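Local coordinates for protein glucose dehydrogenase (Serratia sp. FS14, PDB 7CDY) that belongs to the glucose/sorbosone dehydrogenase family, is built as a beta-propeller and carries a bound calcium ion, at residues G195-P200 with M270-G275; G87-T92 with L119-H124. All coordinates share one frame; numbering follows the deposited sequence. Where two conformers were deposited one is given.

Interaction 1: G195-P200 with M270-G275; sequences GLALNP and MAFYDG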
loop_
_atom_site.group_PDB
_atom_site.type_symbol
_atom_site.label_atom_id
_atom_site.label_comp_id
_atom_site.label_asym_id
_atom_site.label_seq_id
_atom_site.Cartn_x
_atom_site.Cartn_y
_atom_site.Cartn_z
ATOM N N GLY A 195 1.072 3.119 1.729
ATOM C CA GLY A 195 1.704 2.309 2.749
ATOM C C GLY A 195 0.666 1.792 3.722
ATOM O O GLY A 195 -0.204 2.559 4.152
ATOM N N LEU A 196 0.754 0.513 4.081
ATOM C CA LEU A 196 -0.192 -0.075 5.028
ATOM C C LEU A 196 0.459 -1.303 5.638
ATOM O O LEU A 196 0.819 -2.233 4.909
ATOM C CB LEU A 196 -1.476 -0.462 4.293
ATOM C CG LEU A 196 -2.682 -0.817 5.159
ATOM C CD1 LEU A 196 -3.221 0.418 5.869
ATOM C CD2 LEU A 196 -3.775 -1.461 4.300
ATOM N N ALA A 197 0.590 -1.340 6.959
ATOM C CA ALA A 197 1.293 -2.470 7.554
ATOM C C ALA A 197 0.904 -2.648 9.012
ATOM O O ALA A 197 0.597 -1.683 9.715
ATOM C CB ALA A 197 2.810 -2.312 7.433
ATOM N N LEU A 198 0.955 -3.899 9.459
ATOM C CA LEU A 198 0.641 -4.264 10.833
ATOM C C LEU A 198 1.885 -4.110 11.698
ATOM O O LEU A 198 2.921 -4.724 11.423
ATOM C CB LEU A 198 0.185 -5.718 10.841
ATOM C CG LEU A 198 -0.144 -6.315 12.207
ATOM C CD1 LEU A 198 -1.407 -5.693 12.773
ATOM C CD2 LEU A 198 -0.286 -7.825 12.066
ATOM N N ASN A 199 1.788 -3.290 12.730
ATOM C CA ASN A 199 2.875 -3.166 13.694
ATOM C C ASN A 199 3.014 -4.499 14.429
ATOM O O ASN A 199 2.060 -4.938 15.090
ATOM C CB ASN A 199 2.558 -2.020 14.656
ATOM C CG ASN A 199 3.670 -1.763 15.667
ATOM O OD1 ASN A 199 4.134 -2.688 16.343
ATOM N ND2 ASN A 199 4.101 -0.515 15.779
ATOM N N PRO A 200 4.160 -5.181 14.328
ATOM C CA PRO A 200 4.275 -6.534 14.894
ATOM C C PRO A 200 4.329 -6.560 16.407
ATOM O O PRO A 200 4.160 -7.634 16.999
ATOM C CB PRO A 200 5.580 -7.059 14.283
ATOM C CG PRO A 200 6.388 -5.831 14.020
ATOM C CD PRO A 200 5.388 -4.763 13.635
ATOM N N MET A 270 5.957 0.151 2.971
ATOM C CA MET A 270 6.304 0.282 4.377
ATOM C C MET A 270 6.419 -1.098 5.000
ATOM O O MET A 270 5.610 -1.985 4.719
ATOM C CB MET A 270 5.324 1.175 5.166
ATOM C CG MET A 270 4.027 0.506 5.587
ATOM S SD MET A 270 2.840 1.583 6.449
ATOM C CE MET A 270 3.696 1.968 7.971
ATOM N N ALA A 271 7.428 -1.258 5.847
ATOM C CA ALA A 271 7.689 -2.517 6.535
ATOM C C ALA A 271 8.333 -2.244 7.884
ATOM O O ALA A 271 9.287 -1.466 7.969
ATOM C CB ALA A 271 8.612 -3.421 5.712
ATOM N N PHE A 272 7.829 -2.898 8.929
ATOM C CA PHE A 272 8.464 -2.902 10.241
ATOM C C PHE A 272 9.518 -4.002 10.288
ATOM O O PHE A 272 9.281 -5.122 9.825
ATOM C CB PHE A 272 7.425 -3.195 11.321
ATOM C CG PHE A 272 6.356 -2.141 11.459
ATOM C CD1 PHE A 272 6.535 -1.049 12.302
ATOM C CD2 PHE A 272 5.144 -2.263 10.778
ATOM C CE1 PHE A 272 5.537 -0.097 12.447
ATOM C CE2 PHE A 272 4.157 -1.310 10.911
ATOM C CZ PHE A 272 4.347 -0.232 11.747
ATOM N N TYR A 273 10.688 -3.693 10.848
ATOM C CA TYR A 273 11.768 -4.676 10.924
ATOM C C TYR A 273 11.720 -5.375 12.282
ATOM O O TYR A 273 11.990 -4.760 13.316
ATOM C CB TYR A 273 13.141 -4.062 10.651
ATOM C CG TYR A 273 14.195 -5.138 10.512
ATOM C CD1 TYR A 273 14.446 -5.735 9.280
ATOM C CD2 TYR A 273 14.903 -5.596 11.624
ATOM C CE1 TYR A 273 15.394 -6.744 9.148
ATOM C CE2 TYR A 273 15.858 -6.608 11.501
ATOM C CZ TYR A 273 16.092 -7.175 10.265
ATOM O OH TYR A 273 17.038 -8.173 10.135
ATOM N N ASP A 274 11.381 -6.667 12.264
ATOM C CA ASP A 274 11.312 -7.502 13.460
ATOM C C ASP A 274 12.186 -8.744 13.311
ATOM O O ASP A 274 11.919 -9.783 13.923
ATOM C CB ASP A 274 9.858 -7.878 13.763
ATOM C CG ASP A 274 9.669 -8.471 15.157
ATOM O OD1 ASP A 274 10.450 -8.147 16.077
ATOM O OD2 ASP A 274 8.719 -9.268 15.325
ATOM N N GLY A 275 13.232 -8.656 12.487
ATOM C CA GLY A 275 14.131 -9.772 12.278
ATOM C C GLY A 275 15.224 -9.833 13.328
ATOM O O GLY A 275 15.330 -8.989 14.215
#
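Phe-272 packs its ring against the chain from Ala-197 to Pro-200, and the tight part of the contact is built round it. Asn-199 CA sits over one face in a CH-pi contact, 3.8 Å from the ring centroid and shifted toward the rim. The Asn-199 side chain crosses that of Phe-272 at about a right angle, its amide plane turned 44° from the ring, with ND2 3.7 Å from Phe-272 CE1; OD1 is taken up by the backbone N of Trp-201 and Ser-202. The chi1 of -64° sets Phe-272 CG anti to the carbonyl carbon, and Pro-200 CD comes to 3.5 Å from this CG, oblique to the ring. Leu-198 O approaches Phe-272 CD2 to 3.4 Å, and the carbonyl of Ala-197 lies at the ring edge. No hydrogen bond joins the segments: strands 192-198 and 267-273 are the first strands of two consecutive four-stranded antiparallel sheets, as expected for neighbouring propeller blades. The axes of 195-198 and 270-273 approach to 6.4 Å and run 29° from parallel, and side chains fill the seam. Ala-197 CB lies 3.9 Å from Phe-272 CE2; its contact with the Met-270 side chain is less certain, since that residue has two conformers. Trp-206, edge-to-face with Phe-272, and Leu-285 continue this buried layer. Beyond Pro-200 the packing thins toward solvent. The exposed Asp-274 and the partly exposed Pro-200 slide past each other in opposite directions, with OD2 of Asp-274 4.0 Å from Pro-200 CB, while Asp-274 OD1 forms a salt bridge with Arg-282.

Interaction 2: G87-T92 with L119-H124; sequences GGKAGT and LSVGNH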
loop_
_atom_site.group_PDB
_atom_site.type_symbol
_atom_site.label_atom_id
_atom_site.label_comp_id
_atom_site.label_asym_id
_atom_site.label_seq_id
_atom_site.Cartn_x
_atom_site.Cartn_y
_atom_site.Cartn_z
ATOM N N GLY A 87 -18.741 5.060 -17.905
ATOM C CA GLY A 87 -18.368 6.432 -18.180
ATOM C C GLY A 87 -16.892 6.674 -18.382
ATOM O O GLY A 87 -16.469 7.831 -18.371
ATOM N N GLY A 88 -16.096 5.626 -18.576
ATOM C CA GLY A 88 -14.666 5.810 -18.706
ATOM C C GLY A 88 -13.986 6.260 -17.432
ATOM O O GLY A 88 -12.955 6.939 -17.495
ATOM N N LYS A 89 -14.553 5.927 -16.276
ATOM C CA LYS A 89 -13.916 6.156 -14.987
ATOM C C LYS A 89 -13.575 4.811 -14.366
ATOM O O LYS A 89 -14.297 3.826 -14.546
ATOM C CB LYS A 89 -14.847 6.898 -14.026
ATOM C CG LYS A 89 -15.421 8.190 -14.575
ATOM C CD LYS A 89 -14.324 9.199 -14.846
ATOM C CE LYS A 89 -14.904 10.525 -15.315
ATOM N NZ LYS A 89 -13.968 11.269 -16.202
ATOM N N ALA A 90 -12.489 4.785 -13.611
ATOM C CA ALA A 90 -12.001 3.572 -12.979
ATOM C C ALA A 90 -12.025 3.714 -11.460
ATOM O O ALA A 90 -12.141 4.813 -10.909
ATOM C CB ALA A 90 -10.573 3.262 -13.437
ATOM N N GLY A 91 -11.902 2.574 -10.782
ATOM C CA GLY A 91 -11.761 2.557 -9.342
ATOM C C GLY A 91 -11.022 1.308 -8.925
ATOM O O GLY A 91 -10.837 0.379 -9.710
ATOM N N THR A 92 -10.598 1.290 -7.670
ATOM C CA THR A 92 -9.854 0.150 -7.160
ATOM C C THR A 92 -10.774 -1.044 -6.923
ATOM O O THR A 92 -11.935 -0.890 -6.528
ATOM C CB THR A 92 -9.161 0.562 -5.870
ATOM O OG1 THR A 92 -8.356 1.706 -6.165
ATOM C CG2 THR A 92 -8.277 -0.554 -5.322
ATOM N N LEU A 119 -14.353 6.992 -9.838
ATOM C CA LEU A 119 -14.151 8.387 -10.199
ATOM C C LEU A 119 -12.778 8.699 -10.776
ATOM O O LEU A 119 -12.523 9.860 -11.115
ATOM C CB LEU A 119 -14.382 9.302 -8.987
ATOM C CG LEU A 119 -15.784 9.254 -8.370
ATOM C CD1 LEU A 119 -15.848 10.100 -7.106
ATOM C CD2 LEU A 119 -16.844 9.719 -9.362
ATOM N N SER A 120 -11.884 7.723 -10.884
ATOM C CA SER A 120 -10.525 8.000 -11.317
ATOM C C SER A 120 -10.395 8.002 -12.834
ATOM O O SER A 120 -11.050 7.225 -13.535
ATOM C CB SER A 120 -9.562 6.948 -10.757
ATOM O OG SER A 120 -8.225 7.253 -11.099
ATOM N N VAL A 121 -9.510 8.865 -13.333
ATOM C CA VAL A 121 -9.031 8.808 -14.709
ATOM C C VAL A 121 -7.541 8.496 -14.759
ATOM O O VAL A 121 -6.871 8.779 -15.759
ATOM C CB VAL A 121 -9.397 10.064 -15.523
ATOM C CG1 VAL A 121 -10.907 10.243 -15.558
ATOM C CG2 VAL A 121 -8.718 11.292 -14.941
ATOM N N GLY A 122 -7.005 7.916 -13.690
ATOM C CA GLY A 122 -5.617 7.508 -13.675
ATOM C C GLY A 122 -4.881 7.733 -12.369
ATOM O O GLY A 122 -3.800 7.177 -12.169
ATOM N N ASN A 123 -5.447 8.533 -11.468
ATOM C CA ASN A 123 -4.755 8.892 -10.238
ATOM C C ASN A 123 -5.494 8.430 -8.980
ATOM O O ASN A 123 -6.721 8.280 -8.968
ATOM C CB ASN A 123 -4.500 10.411 -10.165
ATOM C CG ASN A 123 -3.462 10.870 -11.172
ATOM O OD1 ASN A 123 -2.277 10.553 -11.048
ATOM N ND2 ASN A 123 -3.905 11.605 -12.185
ATOM N N HIS A 124 -4.713 8.186 -7.925
ATOM C CA HIS A 124 -5.193 8.047 -6.540
ATOM C C HIS A 124 -6.111 6.839 -6.348
ATOM O O HIS A 124 -7.254 6.944 -5.885
ATOM C CB HIS A 124 -5.838 9.330 -6.016
ATOM C CG HIS A 124 -4.889 10.483 -5.915
ATOM N ND1 HIS A 124 -5.247 11.673 -5.322
ATOM C CD2 HIS A 124 -3.599 10.628 -6.303
ATOM C CE1 HIS A 124 -4.227 12.515 -5.365
ATOM N NE2 HIS A 124 -3.213 11.904 -5.954
#
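Lys-89 and Val-121 lie side by side and point the same way, the lysine chain running past one methyl of the valine. The bend at chi2 of Lys-89 (-64°) turns CD toward Val-121 CG1, which it meets at 3.6 Å. NZ comes to 3.3 Å from the same Val-121 CG1, so the aliphatic part and the charged end of Lys-89 share a single methyl as neighbour, on the outer, solvent-facing part of the contact. Further in, the two backbones take over. Ala-90 N donates to Ser-120 O (2.8 Å, nearly straight at 170°), and Ser-120 N returns a bond to Ala-90 O (2.9 Å, 154°), both in the plane of the accepting carbonyl. They make Ala-90 and Ser-120 an antiparallel hydrogen-bonded pair, a single bridge, with a CA-H...O contact from Lys-89 to Ser-120 O beside it. Ser-120 rests CB on Ala-90 O at 3.4 Å, but its hydroxyl serves its own loop. OG stands opposite the backbone N, swung back over that loop, and accepts from Gly-122 N at 2.9 Å. It also donates to Asn-123 O at 2.8 Å, arriving tilted from that carbonyl's plane. Two bonds thus grip the buried hydroxyl and fix its rotation, while at the backbone angles of Gly-122 a CB would be jammed against the carbonyl O of Val-121. CB of Leu-119 points away from 87-92, and the N-H of this residue is held by Asn-144 OD1. With Leu-119 and Ser-120 both facing Ala-90, the bridge is a classic beta bulge, and Ser-120 also opens an ST turn: a connecting loop clipped to strand 90-99 in a propeller.

In the fold
Interaction 2 closes along the chain before interaction 1 opens. The centres of the two interactions are about 29 Å apart, on opposite sides of the chain's centre; the nearest atoms come to about 11 Å, without touching. Interaction 2 ties the loop between strands 109-114 and 129-131 back to strand 90-99 of a five-stranded antiparallel sheet. Interaction 1 instead joins two separate sheets, those beginning with strands 192-198 and 267-273. No sheet is shared. The two contacts thus differ in kind: one fastens a loop to a strand of a sheet, the other lies between consecutive sheets, as between propeller blades.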